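Local structure of 2-polyprenyl-6-methoxyphenol hydroxylase-like FAD-dependent oxidoreductase (Streptomyces sp. NRRL 11266, 6UI5) at residues 282-287 and 299-303; 330-334 and 384-388; 41-47 and 92-98; 167-173 and 267-273. The protein binds flavin-adenine dinucleotide in a Rossmann-type domain and belongs to the FAD-dependent, aromatic-ring hydroxylase-like flavoproteins, with a probably thioredoxin-like C-terminal region. One frame throughout, in Å; residues are numbered along the deposited sequence.

Contact 1: residues 282-287 and 299-303. With FAD (flavin-adenine dinucleotide), chain C.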
# COMPACT_ATOMS: atom_id res chain seq x y z
N ALA A 282 -5.05 -25.36 -13.59
CA ALA A 282 -5.28 -25.10 -12.17
C ALA A 282 -3.96 -25.25 -11.43
O ALA A 282 -2.99 -25.83 -11.94
CB ALA A 282 -6.33 -26.05 -11.60
N GLY A 283 -3.93 -24.70 -10.22
CA GLY A 283 -2.74 -24.74 -9.40
C GLY A 283 -1.58 -24.01 -10.03
O GLY A 283 -1.72 -22.91 -10.55
N ASP A 284 -0.39 -24.65 -9.98
CA ASP A 284 0.83 -24.00 -10.43
C ASP A 284 0.83 -23.76 -11.92
O ASP A 284 1.38 -22.76 -12.39
CB ASP A 284 2.06 -24.81 -10.02
CG ASP A 284 2.72 -24.25 -8.79
OD1 ASP A 284 2.07 -23.41 -8.10
OD2 ASP A 284 3.88 -24.63 -8.50
N ALA A 285 0.21 -24.66 -12.69
CA ALA A 285 0.00 -24.39 -14.11
C ALA A 285 -0.77 -23.09 -14.36
O ALA A 285 -0.63 -22.49 -15.43
CB ALA A 285 -0.74 -25.57 -14.75
N ALA A 286 -1.59 -22.63 -13.42
CA ALA A 286 -2.30 -21.38 -13.64
C ALA A 286 -1.59 -20.18 -13.03
O ALA A 286 -1.73 -19.07 -13.56
CB ALA A 286 -3.74 -21.47 -13.09
N HIS A 287 -0.80 -20.38 -11.97
CA HIS A 287 -0.25 -19.23 -11.27
C HIS A 287 0.81 -19.71 -10.28
O HIS A 287 0.62 -20.74 -9.62
CB HIS A 287 -1.36 -18.46 -10.51
CG HIS A 287 -2.36 -19.36 -9.88
ND1 HIS A 287 -2.13 -19.96 -8.65
CD2 HIS A 287 -3.54 -19.85 -10.33
CE1 HIS A 287 -3.16 -20.76 -8.36
NE2 HIS A 287 -4.02 -20.71 -9.36
N THR A 299 -4.53 -21.55 -3.01
CA THR A 299 -5.08 -21.33 -4.34
C THR A 299 -5.18 -22.64 -5.11
O THR A 299 -6.16 -22.87 -5.84
CB THR A 299 -4.25 -20.29 -5.09
OG1 THR A 299 -2.88 -20.70 -5.12
CG2 THR A 299 -4.29 -18.94 -4.37
N ALA A 300 -4.20 -23.53 -4.95
CA ALA A 300 -4.24 -24.80 -5.66
C ALA A 300 -5.48 -25.59 -5.28
O ALA A 300 -6.24 -26.04 -6.14
CB ALA A 300 -2.97 -25.61 -5.37
N ILE A 301 -5.68 -25.80 -3.98
CA ILE A 301 -6.86 -26.52 -3.53
C ILE A 301 -8.12 -25.72 -3.87
O ILE A 301 -9.10 -26.27 -4.38
CB ILE A 301 -6.74 -26.80 -2.02
CG1 ILE A 301 -5.53 -27.70 -1.75
CG2 ILE A 301 -7.97 -27.48 -1.52
CD1 ILE A 301 -5.81 -29.14 -2.05
N GLY A 302 -8.07 -24.40 -3.65
CA GLY A 302 -9.17 -23.52 -4.06
C GLY A 302 -9.54 -23.67 -5.51
O GLY A 302 -10.72 -23.72 -5.85
N ASP A 303 -8.54 -23.80 -6.39
CA ASP A 303 -8.82 -23.96 -7.82
C ASP A 303 -9.66 -25.21 -8.06
O ASP A 303 -10.66 -25.18 -8.80
CB ASP A 303 -7.51 -24.04 -8.62
CG ASP A 303 -6.85 -22.68 -8.86
OD1 ASP A 303 -7.45 -21.62 -8.61
OD2 ASP A 303 -5.70 -22.69 -9.35
PA FAD C . 2.87 -29.39 -8.52
O1A FAD C . 3.03 -29.50 -7.02
O2A FAD C . 4.15 -28.80 -9.10
O5B FAD C . 2.39 -30.84 -9.18
C5B FAD C . 2.37 -31.00 -10.59
C4B FAD C . 2.47 -32.53 -10.90
O4B FAD C . 2.31 -32.80 -12.17
C3B FAD C . 3.89 -33.04 -10.56
O3B FAD C . 3.78 -34.26 -9.98
C2B FAD C . 4.59 -33.15 -11.94
O2B FAD C . 5.75 -34.05 -11.78
C1B FAD C . 3.63 -33.66 -12.66
N9A FAD C . 3.71 -33.45 -14.09
C8A FAD C . 4.19 -32.35 -14.72
N7A FAD C . 4.02 -32.53 -16.05
C5A FAD C . 3.40 -33.72 -16.23
C6A FAD C . 2.98 -34.39 -17.37
N6A FAD C . 2.98 -34.21 -18.81
N1A FAD C . 2.39 -35.59 -17.27
C2A FAD C . 2.19 -36.15 -16.06
N3A FAD C . 2.59 -35.48 -14.94
C4A FAD C . 3.20 -34.27 -15.02
N1 FAD C . 3.44 -24.32 -0.70
C2 FAD C . 2.90 -23.87 0.61
O2 FAD C . 1.73 -23.90 0.85
N3 FAD C . 3.85 -23.38 1.65
C4 FAD C . 5.28 -23.35 1.36
O4 FAD C . 6.06 -22.97 2.16
C4X FAD C . 5.80 -23.81 0.02
N5 FAD C . 7.22 -23.76 -0.21
C5X FAD C . 7.76 -24.19 -1.52
C6 FAD C . 9.14 -24.12 -1.74
C7 FAD C . 9.67 -24.53 -2.95
C7M FAD C . 11.18 -24.34 -2.89
C8 FAD C . 8.84 -25.01 -3.98
C8M FAD C . 9.52 -25.44 -5.29
C9 FAD C . 7.45 -25.08 -3.77
C9A FAD C . 6.89 -24.66 -2.54
N10 FAD C . 5.40 -24.72 -2.30
C10 FAD C . 4.88 -24.30 -1.01
C1' FAD C . 4.53 -25.25 -3.37
C2' FAD C . 3.38 -24.39 -3.92
O2' FAD C . 2.27 -24.42 -3.10
C3' FAD C . 2.87 -24.97 -5.23
O3' FAD C . 2.04 -24.00 -5.80
C4' FAD C . 2.02 -26.25 -5.12
O4' FAD C . 2.69 -27.33 -4.52
C5' FAD C . 1.74 -26.63 -6.58
O5' FAD C . 0.66 -27.52 -6.67
P FAD C . 0.23 -28.16 -8.13
O1P FAD C . -0.45 -29.48 -7.90
O2P FAD C . -0.58 -27.23 -9.01
O3P FAD C . 1.66 -28.34 -8.94
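The Gly-283/Asp-284 pair fits the GD motif of FAD-dependent hydroxylase-like flavoproteins. It follows strand 279-281 and packs on helix 295-316. Asp-303 is the hub of the contact. Its chi1 of -79° (m) carries the carboxylate from the helix to the loop. There Asp-303 OD2 accepts two hydrogen bonds, from Gly-283 N at 2.8 Å and from His-287 NE2 at 2.6 Å. The other oxygen, OD1, forms a salt bridge with Arg-331. His-287 takes the p rotamer, which turns the edge of its ring to the helix. His-287 CE1 lies 3.3 Å from Thr-299 OG1, but that hydroxyl bonds to Gln-295 O. Ala-282 CB meets Asp-303 CB at 3.8 Å. Gly-283 has a positive phi of 62° and lies 4.0 Å from Ala-300, CA to CA. A CB here would run into FAD O2P. Asp-284 points its CA-to-CB bond away from the helix, with chi1 between wells at -100°, and serves the cofactor. Asp-284 N donates to FAD O2P at 2.8 Å. FAD O3' donates to Asp-284 OD1 in a very short hydrogen bond of 2.4 Å.

Contact 2: residues 330-334 and 384-388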
# COMPACT_ATOMS: atom_id res chain seq x y z
N GLU A 330 -13.88 -16.41 -11.47
CA GLU A 330 -13.67 -16.48 -10.04
C GLU A 330 -12.21 -16.74 -9.72
O GLU A 330 -11.65 -16.10 -8.82
CB GLU A 330 -14.56 -17.57 -9.44
CG GLU A 330 -15.94 -17.05 -9.12
CD GLU A 330 -17.00 -18.13 -9.13
OE1 GLU A 330 -18.18 -17.78 -9.33
OE2 GLU A 330 -16.66 -19.31 -8.92
N ARG A 331 -11.56 -17.64 -10.47
CA ARG A 331 -10.25 -18.12 -10.05
C ARG A 331 -9.10 -17.33 -10.62
O ARG A 331 -8.08 -17.17 -9.93
CB ARG A 331 -10.14 -19.59 -10.39
CG ARG A 331 -11.01 -20.41 -9.44
CD ARG A 331 -10.20 -20.75 -8.22
NE ARG A 331 -10.30 -19.82 -7.12
CZ ARG A 331 -9.51 -19.85 -6.05
NH1 ARG A 331 -8.54 -20.77 -5.97
NH2 ARG A 331 -9.70 -18.97 -5.06
N HIS A 332 -9.23 -16.76 -11.81
CA HIS A 332 -8.20 -15.84 -12.28
C HIS A 332 -8.03 -14.67 -11.31
O HIS A 332 -6.90 -14.20 -11.12
CB HIS A 332 -8.51 -15.33 -13.68
CG HIS A 332 -7.49 -14.38 -14.21
ND1 HIS A 332 -7.34 -13.10 -13.73
CD2 HIS A 332 -6.57 -14.53 -15.19
CE1 HIS A 332 -6.36 -12.50 -14.39
NE2 HIS A 332 -5.88 -13.34 -15.28
N LEU A 333 -9.13 -14.17 -10.71
CA LEU A 333 -8.99 -13.07 -9.76
C LEU A 333 -8.16 -13.51 -8.57
O LEU A 333 -7.28 -12.77 -8.12
CB LEU A 333 -10.36 -12.56 -9.28
CG LEU A 333 -10.46 -11.71 -7.99
CD1 LEU A 333 -9.72 -10.34 -8.11
CD2 LEU A 333 -11.94 -11.40 -7.62
N ALA A 334 -8.42 -14.72 -8.08
CA ALA A 334 -7.72 -15.20 -6.89
C ALA A 334 -6.23 -15.41 -7.18
O ALA A 334 -5.37 -15.10 -6.35
CB ALA A 334 -8.39 -16.50 -6.41
N PRO A 384 -10.47 -14.02 -1.69
CA PRO A 384 -11.35 -13.23 -2.55
C PRO A 384 -12.79 -13.73 -2.47
O PRO A 384 -13.06 -14.90 -2.79
CB PRO A 384 -10.76 -13.43 -3.94
CG PRO A 384 -10.09 -14.82 -3.85
CD PRO A 384 -9.71 -15.06 -2.40
N ALA A 385 -13.68 -12.89 -1.94
CA ALA A 385 -15.12 -13.11 -2.10
C ALA A 385 -15.45 -13.32 -3.56
O ALA A 385 -15.00 -12.57 -4.43
CB ALA A 385 -15.91 -11.92 -1.55
N VAL A 386 -16.20 -14.38 -3.84
CA VAL A 386 -16.69 -14.62 -5.20
C VAL A 386 -17.79 -13.61 -5.51
O VAL A 386 -18.72 -13.45 -4.70
CB VAL A 386 -17.20 -16.06 -5.33
CG1 VAL A 386 -18.16 -16.19 -6.53
CG2 VAL A 386 -16.02 -17.06 -5.42
N PRO A 387 -17.72 -12.90 -6.63
CA PRO A 387 -18.72 -11.86 -6.90
C PRO A 387 -20.09 -12.47 -7.13
O PRO A 387 -20.27 -13.37 -7.96
CB PRO A 387 -18.17 -11.16 -8.15
CG PRO A 387 -17.28 -12.17 -8.81
CD PRO A 387 -16.71 -13.02 -7.71
N ILE A 388 -21.08 -11.99 -6.38
CA ILE A 388 -22.44 -12.53 -6.43
C ILE A 388 -23.36 -11.38 -6.82
O ILE A 388 -23.49 -10.40 -6.07
CB ILE A 388 -22.87 -13.14 -5.08
CG1 ILE A 388 -21.97 -14.31 -4.67
CG2 ILE A 388 -24.36 -13.54 -5.12
CD1 ILE A 388 -22.29 -15.63 -5.33
O HOH W 1 -18.95 -15.26 -9.95
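Residues 330-334 are one turn of helix 325-346. Residues 384-388 form an extended segment without regular secondary structure, with psi between 115° and 130° throughout. The backbones approach at two points. Glu-330 and Val-386 are 6.0 Å apart between CA atoms, and so are Ala-334 and Pro-384. No direct hydrogen bond joins the segments. Pro-384 sits against the helix: Pro-384 CG is 3.5 Å from Ala-334 CB, and Pro-384 CB is 4.4 Å from Leu-333 CD2. Here a long helix of the FAD-binding part of the fold meets the loop between helix 369-379 and strand 411-414. Arg-331 NH2 lies 4.3 Å from Pro-384 CG, while NH1 of the same arginine forms a salt bridge with Asp-303. Glu-330 OE1 touches Val-386 CG1 at 3.2 Å. Its carboxylate is held by Asn-306 and Lys-310 through OE2, and by Arg-469 through OE1. One water bridges the segments, donating to Glu-330 OE1 at 2.7 Å and to Pro-387 O at 3.0 Å.

Contact 3: residues 41-47 and 92-98. With FAD (flavin-adenine dinucleotide), chain C.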
# COMPACT_ATOMS: atom_id res chain seq x y z
N ALA A 41 8.04 -32.72 -1.44
CA ALA A 41 6.85 -31.97 -1.04
C ALA A 41 7.26 -31.08 0.12
O ALA A 41 7.10 -31.46 1.30
CB ALA A 41 5.70 -32.90 -0.67
N PRO A 42 7.76 -29.87 -0.15
CA PRO A 42 8.40 -29.07 0.91
C PRO A 42 7.46 -28.42 1.91
O PRO A 42 7.89 -28.16 3.04
CB PRO A 42 9.14 -27.99 0.11
CG PRO A 42 8.24 -27.77 -1.07
CD PRO A 42 7.78 -29.18 -1.45
N ALA A 43 6.21 -28.12 1.53
CA ALA A 43 5.35 -27.28 2.35
C ALA A 43 5.16 -27.85 3.75
O ALA A 43 4.89 -29.04 3.93
CB ALA A 43 3.97 -27.10 1.70
N MET A 44 5.29 -26.98 4.76
CA MET A 44 5.11 -27.38 6.14
C MET A 44 3.84 -26.83 6.77
O MET A 44 3.60 -27.06 7.96
CB MET A 44 6.32 -26.93 6.97
CG MET A 44 7.63 -27.54 6.52
SD MET A 44 8.88 -27.38 7.81
CE MET A 44 8.50 -25.71 8.39
N ALA A 45 3.01 -26.13 6.01
CA ALA A 45 1.94 -25.34 6.61
C ALA A 45 0.69 -25.41 5.74
O ALA A 45 0.75 -25.63 4.53
CB ALA A 45 2.34 -23.87 6.79
N ILE A 46 -0.43 -25.19 6.40
CA ILE A 46 -1.75 -25.18 5.78
C ILE A 46 -2.48 -24.03 6.45
O ILE A 46 -2.55 -23.99 7.69
CB ILE A 46 -2.50 -26.50 6.01
CG1 ILE A 46 -1.79 -27.64 5.29
CG2 ILE A 46 -3.94 -26.38 5.61
CD1 ILE A 46 -2.29 -27.89 3.91
N ASN A 47 -2.98 -23.08 5.66
CA ASN A 47 -3.62 -21.91 6.27
C ASN A 47 -5.12 -22.15 6.50
O ASN A 47 -5.68 -23.20 6.16
CB ASN A 47 -3.39 -20.67 5.42
CG ASN A 47 -4.04 -20.75 4.05
OD1 ASN A 47 -5.00 -21.51 3.82
ND2 ASN A 47 -3.53 -19.94 3.12
N THR A 92 -3.23 -21.10 11.38
CA THR A 92 -2.47 -21.98 10.49
C THR A 92 -1.96 -23.19 11.26
O THR A 92 -1.40 -23.04 12.35
CB THR A 92 -1.30 -21.23 9.86
OG1 THR A 92 -1.78 -20.38 8.82
CG2 THR A 92 -0.33 -22.19 9.25
N HIS A 93 -2.18 -24.37 10.70
CA HIS A 93 -1.67 -25.61 11.29
C HIS A 93 -0.44 -26.11 10.52
O HIS A 93 -0.36 -25.98 9.30
CB HIS A 93 -2.75 -26.68 11.32
CG HIS A 93 -3.77 -26.50 12.40
ND1 HIS A 93 -4.62 -25.41 12.45
CD2 HIS A 93 -4.10 -27.28 13.45
CE1 HIS A 93 -5.42 -25.53 13.50
NE2 HIS A 93 -5.12 -26.65 14.12
N MET A 94 0.50 -26.71 11.25
CA MET A 94 1.77 -27.13 10.66
C MET A 94 1.62 -28.57 10.17
O MET A 94 1.98 -29.53 10.84
CB MET A 94 2.90 -26.97 11.67
CG MET A 94 3.05 -25.53 12.18
SD MET A 94 4.00 -24.39 11.16
CE MET A 94 2.72 -23.54 10.26
N VAL A 95 1.05 -28.69 8.98
CA VAL A 95 0.80 -29.97 8.34
C VAL A 95 1.80 -30.11 7.20
O VAL A 95 2.08 -29.15 6.49
CB VAL A 95 -0.63 -30.10 7.81
CG1 VAL A 95 -0.86 -31.52 7.31
CG2 VAL A 95 -1.65 -29.74 8.90
N LEU A 96 2.35 -31.30 7.06
CA LEU A 96 3.40 -31.51 6.09
C LEU A 96 2.76 -31.89 4.76
O LEU A 96 1.88 -32.76 4.71
CB LEU A 96 4.37 -32.59 6.58
CG LEU A 96 4.89 -32.27 7.99
CD1 LEU A 96 3.96 -32.74 9.15
CD2 LEU A 96 6.33 -32.75 8.21
N GLN A 97 3.18 -31.20 3.70
CA GLN A 97 2.66 -31.45 2.36
C GLN A 97 2.53 -32.93 2.03
O GLN A 97 1.50 -33.36 1.51
CB GLN A 97 3.53 -30.75 1.32
CG GLN A 97 2.91 -30.72 -0.07
CD GLN A 97 3.73 -29.91 -1.05
OE1 GLN A 97 4.54 -29.07 -0.66
NE2 GLN A 97 3.53 -30.19 -2.35
N SER A 98 3.55 -33.74 2.33
CA SER A 98 3.43 -35.14 1.95
C SER A 98 2.33 -35.83 2.74
O SER A 98 1.70 -36.77 2.23
CB SER A 98 4.76 -35.87 2.14
OG SER A 98 5.11 -35.97 3.51
PA FAD C . 2.87 -29.39 -8.52
O1A FAD C . 3.03 -29.50 -7.02
O2A FAD C . 4.15 -28.80 -9.10
O5B FAD C . 2.39 -30.84 -9.18
C5B FAD C . 2.37 -31.00 -10.59
C4B FAD C . 2.47 -32.53 -10.90
O4B FAD C . 2.31 -32.80 -12.17
C3B FAD C . 3.89 -33.04 -10.56
O3B FAD C . 3.78 -34.26 -9.98
C2B FAD C . 4.59 -33.15 -11.94
O2B FAD C . 5.75 -34.05 -11.78
C1B FAD C . 3.63 -33.66 -12.66
N9A FAD C . 3.71 -33.45 -14.09
C8A FAD C . 4.19 -32.35 -14.72
N7A FAD C . 4.02 -32.53 -16.05
C5A FAD C . 3.40 -33.72 -16.23
C6A FAD C . 2.98 -34.39 -17.37
N6A FAD C . 2.98 -34.21 -18.81
N1A FAD C . 2.39 -35.59 -17.27
C2A FAD C . 2.19 -36.15 -16.06
N3A FAD C . 2.59 -35.48 -14.94
C4A FAD C . 3.20 -34.27 -15.02
N1 FAD C . 3.44 -24.32 -0.70
C2 FAD C . 2.90 -23.87 0.61
O2 FAD C . 1.73 -23.90 0.85
N3 FAD C . 3.85 -23.38 1.65
C4 FAD C . 5.28 -23.35 1.36
O4 FAD C . 6.06 -22.97 2.16
C4X FAD C . 5.80 -23.81 0.02
N5 FAD C . 7.22 -23.76 -0.21
C5X FAD C . 7.76 -24.19 -1.52
C6 FAD C . 9.14 -24.12 -1.74
C7 FAD C . 9.67 -24.53 -2.95
C7M FAD C . 11.18 -24.34 -2.89
C8 FAD C . 8.84 -25.01 -3.98
C8M FAD C . 9.52 -25.44 -5.29
C9 FAD C . 7.45 -25.08 -3.77
C9A FAD C . 6.89 -24.66 -2.54
N10 FAD C . 5.40 -24.72 -2.30
C10 FAD C . 4.88 -24.30 -1.01
C1' FAD C . 4.53 -25.25 -3.37
C2' FAD C . 3.38 -24.39 -3.92
O2' FAD C . 2.27 -24.42 -3.10
C3' FAD C . 2.87 -24.97 -5.23
O3' FAD C . 2.04 -24.00 -5.80
C4' FAD C . 2.02 -26.25 -5.12
O4' FAD C . 2.69 -27.33 -4.52
C5' FAD C . 1.74 -26.63 -6.58
O5' FAD C . 0.66 -27.52 -6.67
P FAD C . 0.23 -28.16 -8.13
O1P FAD C . -0.45 -29.48 -7.90
O2P FAD C . -0.58 -27.23 -9.01
O3P FAD C . 1.66 -28.34 -8.94
O HOH W 2 2.05 -28.48 3.97
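Four direct hydrogen bonds join these nearly antiparallel segments, whose end-to-end directions differ by 160°. Two belong to a single antiparallel hydrogen-bonded bridge: Ile-46 N to His-93 O at 3.0 Å, and His-93 N to Ile-46 O at 3.1 Å. The other two tie Ala-43 to Gln-97, at the start of helix 97-110. Gln-97 N donates to Ala-43 O at 2.8 Å, and Ala-43 N to Gln-97 OE1 at 2.9 Å. Gln-97 NE2 bonds to Glu-101. Between these pairs a weaker CA-H...O contact links Met-94 CA to Met-44 O at 3.3 Å, where Met-94 centres an inverse gamma turn. Apolar contacts join Ala-45 CB to Met-94 CE at 3.5 Å and Ile-46 CG1 to Val-95 CB at 3.7 Å. The FAD isoalloxazine rests near the loop, with Pro-42 CG 3.6 Å from FAD C5X and Ala-43 CB 3.6 Å from FAD C2. The polar bonds thus fix the backbone of a pocket loop that meets the flavin through apolar groups.

Contact 4: residues 167-173 and 267-273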
# COMPACT_ATOMS: atom_id res chain seq x y z
N ILE A 167 -1.97 -20.66 -24.13
CA ILE A 167 -2.38 -19.57 -23.25
C ILE A 167 -1.15 -18.87 -22.70
O ILE A 167 -0.23 -19.51 -22.18
CB ILE A 167 -3.32 -20.05 -22.12
CG1 ILE A 167 -2.59 -20.85 -21.10
CG2 ILE A 167 -4.44 -20.96 -22.62
CD1 ILE A 167 -3.48 -21.50 -20.17
N ASP A 168 -1.12 -17.56 -22.82
CA ASP A 168 0.05 -16.79 -22.42
C ASP A 168 0.14 -16.74 -20.89
O ASP A 168 -0.88 -16.67 -20.19
CB ASP A 168 -0.03 -15.39 -23.04
CG ASP A 168 -0.04 -15.43 -24.58
OD1 ASP A 168 -1.12 -15.67 -25.18
OD2 ASP A 168 1.02 -15.21 -25.20
N TYR A 169 1.38 -16.78 -20.37
CA TYR A 169 1.69 -16.88 -18.94
C TYR A 169 2.26 -15.55 -18.48
O TYR A 169 3.46 -15.29 -18.63
CB TYR A 169 2.67 -18.03 -18.70
CG TYR A 169 2.73 -18.66 -17.31
CD1 TYR A 169 1.63 -18.63 -16.42
CD2 TYR A 169 3.87 -19.37 -16.93
CE1 TYR A 169 1.70 -19.27 -15.16
CE2 TYR A 169 3.96 -20.02 -15.70
CZ TYR A 169 2.90 -19.97 -14.83
OH TYR A 169 3.09 -20.63 -13.66
N VAL A 170 1.40 -14.72 -17.90
CA VAL A 170 1.67 -13.29 -17.76
C VAL A 170 2.35 -13.01 -16.43
O VAL A 170 1.89 -13.47 -15.38
CB VAL A 170 0.35 -12.51 -17.85
CG1 VAL A 170 0.60 -11.03 -17.54
CG2 VAL A 170 -0.30 -12.72 -19.23
N GLY A 171 3.42 -12.23 -16.46
CA GLY A 171 4.01 -11.72 -15.23
C GLY A 171 5.41 -11.18 -15.43
O GLY A 171 5.95 -11.15 -16.53
N ASP A 172 5.99 -10.73 -14.31
CA ASP A 172 7.32 -10.13 -14.32
C ASP A 172 7.90 -10.14 -12.91
O ASP A 172 7.19 -10.33 -11.93
CB ASP A 172 7.27 -8.71 -14.88
CG ASP A 172 8.47 -8.39 -15.74
OD1 ASP A 172 9.11 -9.34 -16.24
OD2 ASP A 172 8.78 -7.20 -15.91
N ASP A 173 9.22 -9.98 -12.82
CA ASP A 173 9.90 -9.88 -11.53
C ASP A 173 11.03 -8.89 -11.65
O ASP A 173 11.70 -8.82 -12.68
CB ASP A 173 10.45 -11.24 -11.05
CG ASP A 173 9.33 -12.27 -10.81
OD1 ASP A 173 9.02 -12.98 -11.80
OD2 ASP A 173 8.78 -12.37 -9.66
N VAL A 267 9.75 -17.29 -10.27
CA VAL A 267 9.15 -16.24 -11.07
C VAL A 267 7.69 -16.11 -10.67
O VAL A 267 7.14 -16.97 -9.99
CB VAL A 267 9.26 -16.50 -12.58
CG1 VAL A 267 10.72 -16.25 -13.05
CG2 VAL A 267 8.78 -17.90 -12.87
N THR A 268 7.06 -15.03 -11.14
CA THR A 268 5.68 -14.67 -10.80
C THR A 268 4.84 -14.62 -12.07
O THR A 268 5.06 -13.75 -12.93
CB THR A 268 5.65 -13.32 -10.11
OG1 THR A 268 6.54 -13.33 -8.99
CG2 THR A 268 4.23 -13.01 -9.63
N ARG A 269 3.88 -15.53 -12.21
CA ARG A 269 3.08 -15.58 -13.42
C ARG A 269 1.62 -15.87 -13.10
O ARG A 269 1.31 -16.55 -12.11
CB ARG A 269 3.58 -16.63 -14.45
CG ARG A 269 5.07 -16.45 -14.85
CD ARG A 269 5.32 -15.45 -16.04
NE ARG A 269 6.75 -15.45 -16.34
CZ ARG A 269 7.67 -14.71 -15.72
NH1 ARG A 269 7.30 -13.79 -14.80
NH2 ARG A 269 8.97 -14.85 -16.09
N ASN A 270 0.74 -15.33 -13.94
CA ASN A 270 -0.67 -15.65 -13.89
C ASN A 270 -1.13 -15.93 -15.32
O ASN A 270 -1.00 -15.06 -16.18
CB ASN A 270 -1.45 -14.50 -13.24
CG ASN A 270 -2.82 -14.93 -12.74
OD1 ASN A 270 -3.02 -16.09 -12.40
ND2 ASN A 270 -3.77 -13.96 -12.67
N ALA A 271 -1.60 -17.15 -15.57
CA ALA A 271 -2.17 -17.47 -16.88
C ALA A 271 -3.26 -16.47 -17.25
O ALA A 271 -4.05 -16.05 -16.40
CB ALA A 271 -2.73 -18.89 -16.86
N GLU A 272 -3.29 -16.07 -18.52
CA GLU A 272 -4.28 -15.11 -18.99
C GLU A 272 -5.69 -15.70 -19.03
O GLU A 272 -6.67 -14.99 -18.77
CB GLU A 272 -3.89 -14.60 -20.37
CG GLU A 272 -4.81 -13.53 -20.89
CD GLU A 272 -4.61 -13.26 -22.37
OE1 GLU A 272 -3.47 -13.42 -22.86
OE2 GLU A 272 -5.61 -12.88 -23.02
N GLN A 273 -5.81 -16.98 -19.33
CA GLN A 273 -7.09 -17.67 -19.46
C GLN A 273 -6.94 -19.00 -18.73
O GLN A 273 -6.17 -19.85 -19.19
CB GLN A 273 -7.47 -17.89 -20.93
CG GLN A 273 -7.69 -16.62 -21.71
CD GLN A 273 -8.83 -15.79 -21.12
OE1 GLN A 273 -9.80 -16.34 -20.59
NE2 GLN A 273 -8.71 -14.46 -21.19
O HOH W 3 1.95 -12.32 -12.70
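Asp-173 binds the Val-267 to Arg-269 end with its carboxylate. Asp-173 OD2 accepts a hydrogen bond from Thr-268 OG1 at 2.5 Å, and Asp-173 OD1 accepts one from Thr-268 N at 2.9 Å. Asp-173 OD1 also forms a salt bridge with Arg-269 NH1 at 3.6 Å. Backbone bonds follow: Asn-270 N to Val-170 O at 2.6 Å, Val-170 N to Asn-270 O at 3.0 Å, and Glu-272 N to Asp-168 O at 3.0 Å. Gly-171 fits closely, with Gly-171 CA 3.2 Å from Thr-268 O in a CA-H...O contact. A CB there would clash with that oxygen. Tyr-169 lays a ring face on Arg-269 CB in a CH-pi contact, and Arg-162 adds a cation-pi contact. Ile-167 CD1 packs on Ala-271 CB at 4.3 Å. Tyr-357 of the second subunit bonds to Asp-172 N, so the pair also lies at the dimer interface. The arrangement is a short antiparallel strand pair within the sheet that includes strands 176-185, 257-271 and 287-288, separate from the parallel Rossmann-type sheet.

Overall arrangement
Along the chain, contact 3 closes first, then contact 4, contact 1 and contact 2. Contact 1 is the most central, about 6 Å from the chain's centre. Its centre lies about 13 Å from those of contacts 2 and 4, and it touches both. A salt bridge from Asp-303 to Arg-331 joins consecutive helices 295-316 and 325-346. Probable hydrogen bonds link Ala-286 to Ala-271 and Asp-284 to Tyr-169. His-332 of contact 2 packs on contact 4. Contact 3 stands apart, about 16 Å from contact 1 between centres, but both touch FAD. Helix 325-346 thus connects contact 1, on the cofactor side, with the loop 384-388 of contact 2.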